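Local coordinates for protein F420-dependent alcohol dehydrogenase (Methanoculleus thermophilus, PDB 1RHC) that oxidises secondary alcohols with the deazaflavin coenzyme F420, as a TIM-barrel enzyme of the bacterial luciferase family, at residues E27-D32 and I320-I325. Residues are numbered along the deposited sequence; the frame is centred on the assembly and turned at random.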
loop_
_atom_site.group_PDB
_atom_site.type_symbol
_atom_site.label_atom_id
_atom_site.label_comp_id
_atom_site.label_asym_id
_atom_site.label_seq_id
_atom_site.Cartn_x
_atom_site.Cartn_y
_atom_site.Cartn_z
ATOM N N GLU A 27 -4.889 -19.588 10.069
ATOM C CA GLU A 27 -4.138 -20.500 9.199
ATOM C C GLU A 27 -3.851 -21.805 9.933
ATOM O O GLU A 27 -3.982 -22.905 9.375
ATOM C CB GLU A 27 -2.813 -19.868 8.784
ATOM C CG GLU A 27 -1.959 -20.835 7.988
ATOM C CD GLU A 27 -0.796 -20.155 7.283
ATOM O OE1 GLU A 27 -0.767 -20.173 6.040
ATOM O OE2 GLU A 27 0.100 -19.629 7.965
ATOM N N LYS A 28 -3.451 -21.680 11.192
ATOM C CA LYS A 28 -3.132 -22.875 11.972
ATOM C C LYS A 28 -4.335 -23.781 12.191
ATOM O O LYS A 28 -4.208 -25.000 12.195
ATOM C CB LYS A 28 -2.524 -22.454 13.313
ATOM C CG LYS A 28 -1.091 -21.913 13.129
ATOM C CD LYS A 28 -0.457 -21.408 14.429
ATOM C CE LYS A 28 0.952 -20.875 14.145
ATOM N NZ LYS A 28 1.605 -20.274 15.337
ATOM N N VAL A 29 -5.503 -23.185 12.384
ATOM C CA VAL A 29 -6.743 -23.929 12.610
ATOM C C VAL A 29 -7.230 -24.625 11.353
ATOM O O VAL A 29 -8.011 -25.564 11.430
ATOM C CB VAL A 29 -7.806 -22.964 13.149
ATOM C CG1 VAL A 29 -9.193 -23.508 12.942
ATOM C CG2 VAL A 29 -7.524 -22.712 14.620
ATOM N N GLY A 30 -6.789 -24.152 10.188
ATOM C CA GLY A 30 -7.178 -24.814 8.953
ATOM C C GLY A 30 -7.925 -24.010 7.899
ATOM O O GLY A 30 -8.374 -24.576 6.896
ATOM N N PHE A 31 -8.100 -22.712 8.107
ATOM C CA PHE A 31 -8.782 -21.921 7.079
ATOM C C PHE A 31 -7.941 -21.919 5.816
ATOM O O PHE A 31 -6.712 -21.960 5.878
ATOM C CB PHE A 31 -9.028 -20.484 7.537
ATOM C CG PHE A 31 -10.127 -20.341 8.540
ATOM C CD1 PHE A 31 -9.881 -20.516 9.900
ATOM C CD2 PHE A 31 -11.406 -19.970 8.129
ATOM C CE1 PHE A 31 -10.890 -20.316 10.834
ATOM C CE2 PHE A 31 -12.428 -19.761 9.049
ATOM C CZ PHE A 31 -12.165 -19.934 10.421
ATOM N N ASP A 32 -8.614 -21.867 4.668
ATOM C CA ASP A 32 -7.923 -21.931 3.377
ATOM C C ASP A 32 -7.393 -20.590 2.931
ATOM O O ASP A 32 -6.440 -20.512 2.186
ATOM C CB ASP A 32 -8.893 -22.391 2.277
ATOM C CG ASP A 32 -9.443 -23.779 2.524
ATOM O OD1 ASP A 32 -8.623 -24.704 2.687
ATOM O OD2 ASP A 32 -10.681 -23.940 2.551
ATOM N N ILE A 320 -12.987 -22.749 17.475
ATOM C CA ILE A 320 -14.124 -23.646 17.273
ATOM C C ILE A 320 -14.183 -24.141 15.833
ATOM O O ILE A 320 -14.815 -25.154 15.560
ATOM C CB ILE A 320 -15.445 -22.952 17.701
ATOM C CG1 ILE A 320 -16.562 -24.001 17.898
ATOM C CG2 ILE A 320 -15.891 -21.941 16.670
ATOM C CD1 ILE A 320 -16.321 -24.923 19.049
ATOM N N PHE A 321 -13.492 -23.464 14.905
ATOM C CA PHE A 321 -13.518 -23.947 13.524
ATOM C C PHE A 321 -12.735 -25.223 13.299
ATOM O O PHE A 321 -12.841 -25.830 12.238
ATOM C CB PHE A 321 -13.146 -22.839 12.513
ATOM C CG PHE A 321 -14.336 -21.967 12.148
ATOM C CD1 PHE A 321 -14.833 -21.028 13.044
ATOM C CD2 PHE A 321 -15.020 -22.170 10.955
ATOM C CE1 PHE A 321 -15.987 -20.313 12.778
ATOM C CE2 PHE A 321 -16.186 -21.455 10.674
ATOM C CZ PHE A 321 -16.677 -20.533 11.573
ATOM N N LYS A 322 -11.961 -25.658 14.300
ATOM C CA LYS A 322 -11.288 -26.948 14.192
ATOM C C LYS A 322 -12.412 -28.021 14.069
ATOM O O LYS A 322 -12.222 -29.076 13.465
ATOM C CB LYS A 322 -10.455 -27.241 15.448
ATOM C CG LYS A 322 -9.192 -26.372 15.579
ATOM C CD LYS A 322 -8.408 -26.695 16.862
ATOM C CE LYS A 322 -7.734 -28.057 16.786
ATOM N NZ LYS A 322 -6.481 -28.053 15.962
ATOM N N GLU A 323 -13.565 -27.738 14.656
ATOM C CA GLU A 323 -14.701 -28.664 14.608
ATOM C C GLU A 323 -15.598 -28.413 13.380
ATOM O O GLU A 323 -16.230 -29.337 12.862
ATOM C CB GLU A 323 -15.561 -28.500 15.864
ATOM C CG GLU A 323 -14.830 -28.865 17.176
ATOM C CD GLU A 323 -14.533 -30.351 17.294
ATOM O OE1 GLU A 323 -13.800 -30.757 18.227
ATOM O OE2 GLU A 323 -15.030 -31.131 16.464
ATOM N N VAL A 324 -15.636 -27.167 12.918
ATOM C CA VAL A 324 -16.512 -26.794 11.803
ATOM C C VAL A 324 -15.978 -27.132 10.415
ATOM O O VAL A 324 -16.678 -27.725 9.592
ATOM C CB VAL A 324 -16.843 -25.270 11.850
ATOM C CG1 VAL A 324 -17.712 -24.878 10.656
ATOM C CG2 VAL A 324 -17.593 -24.937 13.119
ATOM N N ILE A 325 -14.725 -26.775 10.167
ATOM C CA ILE A 325 -14.129 -26.952 8.863
ATOM C C ILE A 325 -14.210 -28.356 8.235
ATOM O O ILE A 325 -14.687 -28.511 7.099
ATOM C CB ILE A 325 -12.699 -26.377 8.900
ATOM C CG1 ILE A 325 -12.770 -24.847 9.003
ATOM C CG2 ILE A 325 -11.987 -26.661 7.658
ATOM C CD1 ILE A 325 -11.388 -24.168 9.127
#
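The C-terminal end of helix 16-29 and the turn after it lie against helix 321-328, Val29 and Lys322 approaching to 5.7 Å between their CA atoms, with no hydrogen bond passing between the two segments. Gly30 ends the first helix in a Schellman motif, its positive phi turning the chain out of the helix into the link to strand 33-36. Val29 sets CG1 against the backbone at Phe321 and Lys322, 3.8 Å from Lys322 N, and also touches Phe321 CB. This methyl stands anti to the backbone N (chi1 160°), and both methyls border Lys322 CG, CG1 slightly the nearer. Ile325 reaches in with an extended chain, and its terminal CD1 lies over one face of the Phe31 ring, 4.0 Å from the centroid and close to the ring normal, a CH-pi contact. Ile325 CD1 also packs on the backbone of the turn, 3.7 Å from both Gly30 C and Phe31 N. At its far end the Phe31 ring meets Phe321 obliquely: Phe31 CZ sits over a face of the Phe321 ring, 3.4 Å from Phe321 CG. The two ring planes are inclined at 37°, with the centroids 5.1 Å apart. Phe31 also meets Tyr7 edge-to-face and touches Ile5 on strand 4-8, while Phe321 meets Tyr230 and rests on Met290 of helix 287-300. The two buried phenylalanines thus carry an apolar layer inward from the more exposed Val29 and Lys322. Joining the turn between helix 16-29 and strand 33-36 to the C-terminal helix, the contact packs the first beta-alpha unit against the chain's end, closing the outer helical layer of an (alpha, beta)8 TIM barrel.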